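Local coordinates for protein Cap5O (Staphylococcus aureus, PDB 3OJO) that oxidises UDP-N-acetyl-mannosamine, with NAD as cofactor, in the biosynthesis of the Staphylococcus aureus capsular polysaccharide, at residues P117-G122 against E145-T150; S297-V302 against F338-L343; L390-F395 against F414-Y419. One frame throughout, in Å; residues are numbered along the deposited sequence.

Interaction 1 of 3, residues P117-G122 against E145-T150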
loop_
_atom_site.group_PDB
_atom_site.type_symbol
_atom_site.label_atom_id
_atom_site.label_comp_id
_atom_site.label_asym_id
_atom_site.label_seq_id
_atom_site.Cartn_x
_atom_site.Cartn_y
_atom_site.Cartn_z
ATOM N N PRO B 117 -43.186 5.484 1.535
ATOM C CA PRO B 117 -44.623 5.551 1.880
ATOM C C PRO B 117 -45.053 4.762 3.121
ATOM O O PRO B 117 -46.152 4.978 3.620
ATOM C CB PRO B 117 -45.315 4.995 0.629
ATOM C CG PRO B 117 -44.315 5.049 -0.442
ATOM C CD PRO B 117 -42.998 4.863 0.207
ATOM N N PHE B 118 -44.208 3.851 3.606
ATOM C CA PHE B 118 -44.519 2.997 4.749
ATOM C C PHE B 118 -43.903 3.477 6.056
ATOM O O PHE B 118 -44.171 2.889 7.105
ATOM C CB PHE B 118 -44.116 1.545 4.440
ATOM C CG PHE B 118 -44.695 1.040 3.137
ATOM C CD1 PHE B 118 -45.975 0.502 3.089
ATOM C CD2 PHE B 118 -43.976 1.139 1.953
ATOM C CE1 PHE B 118 -46.519 0.068 1.881
ATOM C CE2 PHE B 118 -44.521 0.708 0.744
ATOM C CZ PHE B 118 -45.784 0.165 0.716
ATOM N N LEU B 119 -43.090 4.549 5.996
ATOM C CA LEU B 119 -42.380 5.102 7.144
ATOM C C LEU B 119 -43.258 5.694 8.226
ATOM O O LEU B 119 -44.142 6.499 7.947
ATOM C CB LEU B 119 -41.322 6.123 6.709
ATOM C CG LEU B 119 -40.011 5.567 6.153
ATOM C CD1 LEU B 119 -39.066 6.689 5.813
ATOM C CD2 LEU B 119 -39.354 4.618 7.136
ATOM N N LYS B 120 -42.985 5.295 9.470
ATOM C CA LYS B 120 -43.678 5.741 10.674
ATOM C C LYS B 120 -42.630 6.222 11.683
ATOM O O LYS B 120 -41.469 5.817 11.595
ATOM C CB LYS B 120 -44.512 4.588 11.290
ATOM C CG LYS B 120 -45.394 3.787 10.311
ATOM C CD LYS B 120 -46.742 4.441 10.009
ATOM C CE LYS B 120 -47.606 3.593 9.096
ATOM N NZ LYS B 120 -47.305 3.816 7.649
ATOM N N LYS B 121 -43.028 7.095 12.633
ATOM C CA LYS B 121 -42.098 7.582 13.654
ATOM C C LYS B 121 -41.582 6.422 14.525
ATOM O O LYS B 121 -42.345 5.502 14.838
ATOM C CB LYS B 121 -42.721 8.714 14.485
ATOM C CG LYS B 121 -42.731 10.046 13.738
ATOM C CD LYS B 121 -43.377 11.176 14.513
ATOM C CE LYS B 121 -43.096 12.530 13.891
ATOM N NZ LYS B 121 -43.705 12.693 12.533
ATOM N N GLY B 122 -40.279 6.442 14.815
ATOM C CA GLY B 122 -39.596 5.420 15.609
ATOM C C GLY B 122 -38.837 4.381 14.800
ATOM O O GLY B 122 -38.067 3.596 15.367
ATOM N N GLU B 145 -35.623 13.831 5.664
ATOM C CA GLU B 145 -35.956 15.127 6.265
ATOM C C GLU B 145 -36.983 15.923 5.447
ATOM O O GLU B 145 -37.700 16.757 6.006
ATOM C CB GLU B 145 -34.697 15.931 6.596
ATOM C CG GLU B 145 -34.095 15.488 7.926
ATOM C CD GLU B 145 -32.798 16.140 8.355
ATOM O OE1 GLU B 145 -32.020 16.558 7.468
ATOM O OE2 GLU B 145 -32.552 16.222 9.582
ATOM N N ASN B 146 -37.106 15.601 4.146
ATOM C CA ASN B 146 -38.081 16.192 3.228
ATOM C C ASN B 146 -39.506 15.782 3.605
ATOM O O ASN B 146 -40.456 16.509 3.300
ATOM C CB ASN B 146 -37.785 15.807 1.790
ATOM C CG ASN B 146 -37.847 16.991 0.859
ATOM O OD1 ASN B 146 -38.764 17.127 0.038
ATOM N ND2 ASN B 146 -36.896 17.904 1.009
ATOM N N LEU B 147 -39.645 14.614 4.271
ATOM C CA LEU B 147 -40.897 14.074 4.830
ATOM C C LEU B 147 -40.955 14.620 6.261
ATOM O O LEU B 147 -39.940 15.156 6.693
ATOM C CB LEU B 147 -40.818 12.539 4.876
ATOM C CG LEU B 147 -40.420 11.821 3.587
ATOM C CD1 LEU B 147 -40.183 10.354 3.827
ATOM C CD2 LEU B 147 -41.472 11.995 2.529
ATOM N N GLY B 148 -42.012 14.399 7.026
ATOM C CA GLY B 148 -42.059 14.920 8.395
ATOM C C GLY B 148 -41.136 14.219 9.375
ATOM O O GLY B 148 -41.613 13.697 10.389
ATOM N N PHE B 149 -39.809 14.202 9.092
ATOM C CA PHE B 149 -38.850 13.478 9.928
ATOM C C PHE B 149 -37.586 14.215 10.369
ATOM O O PHE B 149 -37.051 15.044 9.627
ATOM C CB PHE B 149 -38.493 12.117 9.299
ATOM C CG PHE B 149 -39.565 11.052 9.376
ATOM C CD1 PHE B 149 -39.825 10.386 10.570
ATOM C CD2 PHE B 149 -40.282 10.677 8.242
ATOM C CE1 PHE B 149 -40.816 9.397 10.643
ATOM C CE2 PHE B 149 -41.266 9.677 8.313
ATOM C CZ PHE B 149 -41.521 9.039 9.513
ATOM N N THR B 150 -37.112 13.872 11.592
ATOM C CA THR B 150 -35.912 14.386 12.259
ATOM C C THR B 150 -35.050 13.179 12.637
ATOM O O THR B 150 -35.492 12.316 13.407
ATOM C CB THR B 150 -36.299 15.324 13.426
ATOM O OG1 THR B 150 -36.964 16.462 12.871
ATOM C CG2 THR B 150 -35.097 15.796 14.244
#

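Interaction 2 of 3, residues S297-V302 against F338-L343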
loop_
_atom_site.group_PDB
_atom_site.type_symbol
_atom_site.label_atom_id
_atom_site.label_comp_id
_atom_site.label_asym_id
_atom_site.label_seq_id
_atom_site.Cartn_x
_atom_site.Cartn_y
_atom_site.Cartn_z
ATOM N N SER B 297 -5.265 -2.126 -17.219
ATOM C CA SER B 297 -4.336 -2.448 -18.303
ATOM C C SER B 297 -3.814 -3.896 -18.265
ATOM O O SER B 297 -3.188 -4.328 -19.239
ATOM C CB SER B 297 -3.163 -1.466 -18.288
ATOM O OG SER B 297 -2.234 -1.802 -17.264
ATOM N N MET B 298 -4.015 -4.625 -17.135
ATOM C CA MET B 298 -3.545 -6.004 -16.981
ATOM C C MET B 298 -4.176 -6.992 -17.949
ATOM O O MET B 298 -3.412 -7.718 -18.594
ATOM C CB MET B 298 -3.525 -6.493 -15.538
ATOM C CG MET B 298 -2.586 -5.720 -14.657
ATOM S SD MET B 298 -0.884 -5.585 -15.260
ATOM C CE MET B 298 -0.326 -7.280 -15.036
ATOM N N PRO B 299 -5.515 -6.964 -18.205
ATOM C CA PRO B 299 -6.061 -7.847 -19.254
ATOM C C PRO B 299 -5.320 -7.740 -20.598
ATOM O O PRO B 299 -4.928 -8.770 -21.143
ATOM C CB PRO B 299 -7.534 -7.412 -19.338
ATOM C CG PRO B 299 -7.842 -6.957 -17.952
ATOM C CD PRO B 299 -6.607 -6.207 -17.544
ATOM N N ALA B 300 -5.049 -6.511 -21.081
ATOM C CA ALA B 300 -4.317 -6.279 -22.342
ATOM C C ALA B 300 -2.849 -6.763 -22.257
ATOM O O ALA B 300 -2.325 -7.291 -23.245
ATOM C CB ALA B 300 -4.372 -4.805 -22.723
ATOM N N TYR B 301 -2.210 -6.608 -21.076
ATOM C CA TYR B 301 -0.844 -7.068 -20.814
ATOM C C TYR B 301 -0.773 -8.604 -20.914
ATOM O O TYR B 301 0.179 -9.138 -21.485
ATOM C CB TYR B 301 -0.341 -6.557 -19.435
ATOM C CG TYR B 301 1.045 -7.040 -19.073
ATOM C CD1 TYR B 301 2.175 -6.404 -19.568
ATOM C CD2 TYR B 301 1.226 -8.175 -18.283
ATOM C CE1 TYR B 301 3.451 -6.878 -19.283
ATOM C CE2 TYR B 301 2.496 -8.649 -17.979
ATOM C CZ TYR B 301 3.605 -7.997 -18.481
ATOM O OH TYR B 301 4.851 -8.482 -18.181
ATOM N N VAL B 302 -1.778 -9.304 -20.353
ATOM C CA VAL B 302 -1.908 -10.768 -20.381
ATOM C C VAL B 302 -2.143 -11.220 -21.841
ATOM O O VAL B 302 -1.480 -12.154 -22.302
ATOM C CB VAL B 302 -3.018 -11.255 -19.400
ATOM C CG1 VAL B 302 -3.381 -12.724 -19.605
ATOM C CG2 VAL B 302 -2.604 -11.005 -17.954
ATOM N N PHE B 338 -12.644 -12.871 -17.429
ATOM C CA PHE B 338 -13.625 -12.855 -18.505
ATOM C C PHE B 338 -13.230 -11.821 -19.519
ATOM O O PHE B 338 -13.398 -12.066 -20.709
ATOM C CB PHE B 338 -15.053 -12.586 -17.999
ATOM C CG PHE B 338 -16.050 -12.817 -19.105
ATOM C CD1 PHE B 338 -16.510 -14.097 -19.392
ATOM C CD2 PHE B 338 -16.454 -11.772 -19.927
ATOM C CE1 PHE B 338 -17.399 -14.320 -20.442
ATOM C CE2 PHE B 338 -17.311 -12.006 -21.008
ATOM C CZ PHE B 338 -17.782 -13.277 -21.247
ATOM N N ASP B 339 -12.715 -10.658 -19.061
ATOM C CA ASP B 339 -12.243 -9.584 -19.937
ATOM C C ASP B 339 -11.161 -10.055 -20.898
ATOM O O ASP B 339 -11.212 -9.722 -22.084
ATOM C CB ASP B 339 -11.785 -8.389 -19.110
ATOM C CG ASP B 339 -12.950 -7.597 -18.553
ATOM O OD1 ASP B 339 -12.709 -6.498 -17.992
ATOM O OD2 ASP B 339 -14.108 -8.056 -18.702
ATOM N N ILE B 340 -10.265 -10.938 -20.405
ATOM C CA ILE B 340 -9.177 -11.546 -21.178
ATOM C C ILE B 340 -9.760 -12.497 -22.213
ATOM O O ILE B 340 -9.399 -12.401 -23.386
ATOM C CB ILE B 340 -8.083 -12.205 -20.268
ATOM C CG1 ILE B 340 -7.353 -11.127 -19.425
ATOM C CG2 ILE B 340 -7.062 -12.990 -21.092
ATOM C CD1 ILE B 340 -6.760 -11.562 -18.134
ATOM N N TYR B 341 -10.674 -13.394 -21.781
ATOM C CA TYR B 341 -11.345 -14.396 -22.624
ATOM C C TYR B 341 -12.020 -13.744 -23.830
ATOM O O TYR B 341 -11.811 -14.170 -24.949
ATOM C CB TYR B 341 -12.359 -15.214 -21.788
ATOM C CG TYR B 341 -13.366 -16.002 -22.602
ATOM C CD1 TYR B 341 -13.014 -17.208 -23.205
ATOM C CD2 TYR B 341 -14.663 -15.522 -22.803
ATOM C CE1 TYR B 341 -13.927 -17.920 -23.984
ATOM C CE2 TYR B 341 -15.581 -16.225 -23.581
ATOM C CZ TYR B 341 -15.213 -17.427 -24.159
ATOM O OH TYR B 341 -16.121 -18.120 -24.909
ATOM N N GLU B 342 -12.797 -12.710 -23.574
ATOM C CA GLU B 342 -13.534 -11.910 -24.532
ATOM C C GLU B 342 -12.575 -11.193 -25.526
ATOM O O GLU B 342 -12.898 -11.101 -26.710
ATOM C CB GLU B 342 -14.398 -10.922 -23.723
ATOM C CG GLU B 342 -15.187 -9.877 -24.489
ATOM C CD GLU B 342 -15.832 -8.796 -23.632
ATOM O OE1 GLU B 342 -15.622 -8.792 -22.393
ATOM O OE2 GLU B 342 -16.562 -7.953 -24.208
ATOM N N LEU B 343 -11.416 -10.685 -25.036
ATOM C CA LEU B 343 -10.382 -10.008 -25.834
ATOM C C LEU B 343 -9.695 -11.026 -26.710
ATOM O O LEU B 343 -9.415 -10.745 -27.877
ATOM C CB LEU B 343 -9.313 -9.322 -24.942
ATOM C CG LEU B 343 -9.656 -7.959 -24.339
ATOM C CD1 LEU B 343 -8.654 -7.589 -23.258
ATOM C CD2 LEU B 343 -9.747 -6.878 -25.405
#

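Interaction 3 of 3, residues L390-F395 against F414-Y419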
loop_
_atom_site.group_PDB
_atom_site.type_symbol
_atom_site.label_atom_id
_atom_site.label_comp_id
_atom_site.label_asym_id
_atom_site.label_seq_id
_atom_site.Cartn_x
_atom_site.Cartn_y
_atom_site.Cartn_z
ATOM N N LEU B 390 -2.822 -30.049 -10.003
ATOM C CA LEU B 390 -2.931 -30.469 -11.404
ATOM C C LEU B 390 -1.623 -31.152 -11.829
ATOM O O LEU B 390 -0.550 -30.570 -11.667
ATOM C CB LEU B 390 -3.234 -29.276 -12.357
ATOM C CG LEU B 390 -4.560 -28.494 -12.214
ATOM C CD1 LEU B 390 -4.591 -27.320 -13.169
ATOM C CD2 LEU B 390 -5.777 -29.368 -12.481
ATOM N N SER B 391 -1.712 -32.385 -12.358
ATOM C CA SER B 391 -0.563 -33.167 -12.828
ATOM C C SER B 391 -0.467 -33.103 -14.361
ATOM O O SER B 391 -1.367 -32.561 -14.992
ATOM C CB SER B 391 -0.682 -34.618 -12.362
ATOM O OG SER B 391 0.558 -35.295 -12.489
ATOM N N ASP B 392 0.613 -33.667 -14.955
ATOM C CA ASP B 392 0.860 -33.705 -16.410
ATOM C C ASP B 392 -0.238 -34.487 -17.162
ATOM O O ASP B 392 -0.457 -34.252 -18.359
ATOM C CB ASP B 392 2.251 -34.308 -16.718
ATOM C CG ASP B 392 3.426 -33.752 -15.918
ATOM O OD1 ASP B 392 4.511 -33.564 -16.510
ATOM O OD2 ASP B 392 3.282 -33.587 -14.681
ATOM N N SER B 393 -0.929 -35.405 -16.432
ATOM C CA SER B 393 -2.013 -36.266 -16.903
ATOM C C SER B 393 -3.189 -35.465 -17.475
ATOM O O SER B 393 -3.812 -35.908 -18.445
ATOM C CB SER B 393 -2.510 -37.147 -15.759
ATOM O OG SER B 393 -1.479 -37.514 -14.856
ATOM N N HIS B 394 -3.492 -34.294 -16.863
ATOM C CA HIS B 394 -4.586 -33.384 -17.236
ATOM C C HIS B 394 -4.357 -32.673 -18.564
ATOM O O HIS B 394 -5.317 -32.325 -19.254
ATOM C CB HIS B 394 -4.784 -32.323 -16.150
ATOM C CG HIS B 394 -5.104 -32.883 -14.805
ATOM N ND1 HIS B 394 -6.410 -33.069 -14.398
ATOM C CD2 HIS B 394 -4.273 -33.266 -13.811
ATOM C CE1 HIS B 394 -6.335 -33.559 -13.171
ATOM N NE2 HIS B 394 -5.067 -33.689 -12.773
ATOM N N PHE B 395 -3.090 -32.443 -18.901
ATOM C CA PHE B 395 -2.666 -31.713 -20.093
ATOM C C PHE B 395 -2.184 -32.615 -21.257
ATOM O O PHE B 395 -1.640 -32.093 -22.241
ATOM C CB PHE B 395 -1.604 -30.657 -19.689
ATOM C CG PHE B 395 -1.985 -29.892 -18.439
ATOM C CD1 PHE B 395 -2.954 -28.896 -18.481
ATOM C CD2 PHE B 395 -1.418 -30.206 -17.211
ATOM C CE1 PHE B 395 -3.331 -28.215 -17.322
ATOM C CE2 PHE B 395 -1.799 -29.525 -16.051
ATOM C CZ PHE B 395 -2.751 -28.535 -16.116
ATOM N N PHE B 414 5.896 -30.285 -12.453
ATOM C CA PHE B 414 5.740 -31.112 -13.656
ATOM C C PHE B 414 7.100 -31.531 -14.244
ATOM O O PHE B 414 8.150 -31.219 -13.673
ATOM C CB PHE B 414 4.970 -30.331 -14.734
ATOM C CG PHE B 414 3.684 -29.668 -14.318
ATOM C CD1 PHE B 414 2.468 -30.316 -14.484
ATOM C CD2 PHE B 414 3.677 -28.363 -13.847
ATOM C CE1 PHE B 414 1.270 -29.684 -14.151
ATOM C CE2 PHE B 414 2.479 -27.735 -13.502
ATOM C CZ PHE B 414 1.284 -28.398 -13.665
ATOM N N GLU B 415 7.069 -32.225 -15.404
ATOM C CA GLU B 415 8.251 -32.636 -16.162
ATOM C C GLU B 415 7.990 -32.419 -17.649
ATOM O O GLU B 415 8.717 -31.647 -18.281
ATOM C CB GLU B 415 8.671 -34.081 -15.851
ATOM C CG GLU B 415 10.174 -34.305 -15.964
ATOM C CD GLU B 415 10.714 -34.505 -17.370
ATOM O OE1 GLU B 415 10.629 -35.646 -17.882
ATOM O OE2 GLU B 415 11.245 -33.531 -17.949
ATOM N N ASP B 416 6.920 -33.045 -18.191
ATOM C CA ASP B 416 6.517 -32.900 -19.602
ATOM C C ASP B 416 6.007 -31.478 -19.873
ATOM O O ASP B 416 6.204 -30.959 -20.975
ATOM C CB ASP B 416 5.385 -33.884 -19.987
ATOM C CG ASP B 416 5.524 -35.310 -19.503
ATOM O OD1 ASP B 416 6.315 -36.070 -20.111
ATOM O OD2 ASP B 416 4.782 -35.693 -18.573
ATOM N N VAL B 417 5.354 -30.863 -18.858
ATOM C CA VAL B 417 4.699 -29.554 -18.942
ATOM C C VAL B 417 5.655 -28.413 -18.572
ATOM O O VAL B 417 6.322 -28.480 -17.535
ATOM C CB VAL B 417 3.387 -29.503 -18.094
ATOM C CG1 VAL B 417 2.574 -28.253 -18.403
ATOM C CG2 VAL B 417 2.520 -30.755 -18.289
ATOM N N LEU B 418 5.702 -27.361 -19.420
ATOM C CA LEU B 418 6.490 -26.150 -19.172
ATOM C C LEU B 418 5.615 -25.145 -18.404
ATOM O O LEU B 418 4.649 -24.614 -18.961
ATOM C CB LEU B 418 6.978 -25.527 -20.486
ATOM C CG LEU B 418 8.118 -26.232 -21.208
ATOM C CD1 LEU B 418 8.140 -25.837 -22.663
ATOM C CD2 LEU B 418 9.454 -25.903 -20.577
ATOM N N TYR B 419 5.929 -24.927 -17.113
ATOM C CA TYR B 419 5.168 -24.025 -16.247
ATOM C C TYR B 419 5.785 -22.633 -16.078
ATOM O O TYR B 419 6.921 -22.495 -15.615
ATOM C CB TYR B 419 4.880 -24.665 -14.875
ATOM C CG TYR B 419 4.157 -23.737 -13.923
ATOM C CD1 TYR B 419 4.859 -22.992 -12.980
ATOM C CD2 TYR B 419 2.772 -23.598 -13.967
ATOM C CE1 TYR B 419 4.204 -22.109 -12.125
ATOM C CE2 TYR B 419 2.106 -22.726 -13.108
ATOM C CZ TYR B 419 2.828 -21.982 -12.192
ATOM O OH TYR B 419 2.185 -21.138 -11.328
#

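Interaction 1 of 3, residues P117-G122 against E145-T150
The aromatic ring of Phe149 meets the backbone of residues 119-121 rim first, with the aliphatic parts of Leu119 and Lys121 flanking its leading edge. Phe149 CG lies anti to the carbonyl carbon, beside the backbone N (chi1 -73°), and this helps carry the far end of the ring, CE1, CZ and CE2, to the other loop. Phe149 CZ comes within 3.7 Å of Lys120 C, close to the ring plane, while Leu119 O and Lys121 N also lie at the in-plane edge. The two neighbouring rim carbons are met obliquely: Phe149 CE2 by Leu119 CB at 3.9 Å and Phe149 CE1 by Lys121 CG at 3.7 Å. A thinner methyl contact, Leu119 CD1 to Leu147 CD1 at 4.3 Å, extends the apolar patch.

Lys121 crosses the ring obliquely. Its chain runs extended until a bend at chi4 (65°) turns the ammonium toward Gly148, where Lys121 NZ donates to Gly148 O at 3.2 Å, nearly along the C=O axis. Gly148 is the centre of an inverse gamma turn closed by Phe149 N and Leu147 O.

Both loops lead into adjacent parallel strands of the NAD-binding Rossmann domain, 124-127 and 156-159, and Asp154 touches Lys121 and Phe149. Lys121 NZ also lies over the Phe149 ring, but at 5.2 Å from the centroid any cation-pi attraction is weak at most. The single lysine-to-carbonyl bond thus fixes the chain end, while mainly apolar packing holds these surface loops together.

Interaction 2 of 3, residues S297-V302 against F338-L343
Helix-helix packing joins the long helix 286-312 to helix 336-346, the connecting helix of a beta-alpha-beta unit in the UDP-binding domain, between parallel strands 317-321 and 351-355. The axes of the two short segments approach to 9.1 Å and cross at -48°, and the contact between them is made by van der Waals packing.

Its tight part is built on Ile340, whose gamma and delta carbons reach over to the other helix. CG1, set beside the backbone N (chi1 -65°), presses on Pro299, with Ile340 CG1 3.5 Å from Pro299 CA and 3.7 Å from Pro299 CB. From there Ile340 CD1 continues to Val302, coming within 3.9 Å of Val302 CG1; the two branched side chains cross at about a right angle. Pro299, Val302 and Ile340 are all buried, and Val303 and Pro263 add further packing round Ile340. Pro299 has no amide hydrogen to give to the preceding turn, and helix 286-312 is kinked here, at the residue that carries the closest approach.

Toward the solvent side the fit slackens. Asp339, whose side chain lies about 9 Å from that of the NAD-binding residue Arg333, offers its CB to Pro299 CG at 4.4 Å. Ala300 is exposed and its CB points away from the partner helix. Leu343 gives this looser part its main apolar touch: its CD1 methyl sits 4.1 Å from Pro299 CB and 4.3 Å from the backbone Ala300 N.

Interaction 3 of 3, residues L390-F395 against F414-Y419
With CG beside the backbone N and anti to the carbonyl carbon in both residues, Asp392 (chi1 -48°) and Phe414 send their side chains past each other in opposite directions. The Asp392 carboxylate thereby arrives at the backbone of 414-416, and the Phe414 ring at the backbone of 390-392.

Asp392 OD1 takes two amides. Glu415 N donates to Asp392 OD1 at 3.1 Å in a fairly straight bond (164°) on the syn lone pair of that oxygen, and Asp416 N reaches Asp392 OD1 at 3.0 Å, more bent (138°) and nearly along the C-O axis. The other oxygen, Asp392 OD2, rests 3.4 Å from Phe414 CD1, at the ring edge. Farther along the rim, Phe414 CE1 lies 3.2 Å from Leu390 O, a carbonyl that also accepts a hydrogen bond from Ser412 OG. The same carbon packs against Phe395 CE2 at 3.6 Å; the two rings meet obliquely, steeply inclined to each other, while Val417 CG2 closes in on Phe395 CD2 at 4.1 Å.

Phe395, Phe414 and Val417 all touch Ile403 of strand 402-405, so the contact fastens the loop before that strand to the approach to edge strand 418-420 of the five-stranded parallel sheet. It thus couples a doubly gripped carboxylate oxygen to an aromatic and aliphatic cluster.

Against these attractions stands one like-charge approach, Asp392 OD1 to Asp416 OD2 at 3.0 Å, with the carboxylate planes almost perpendicular. The two amides probably stabilise the charge on Asp392, whereas its proximity to Asp416 may raise the proton affinity of the pair.

Along the chain the three contacts follow in series. Interaction 1 belongs to the N-terminal Rossmann domain with its eight-stranded sheet, its centre 48 Å from that of interaction 2 and 64 Å from that of interaction 3, across the centre of the chain. Interactions 2 and 3 have centres 24 Å apart. Both involve the domain of the five-stranded parallel sheet: helix 336-346 leads into its outer strand 351-355, whereas 414-419 enters the other outer strand, 418-420. Of the three, only interaction 2 ties this domain to helix 286-312. Interactions 1 and 3 thus each join loops within one sheet domain, while interaction 2 seats the second domain on the long helix.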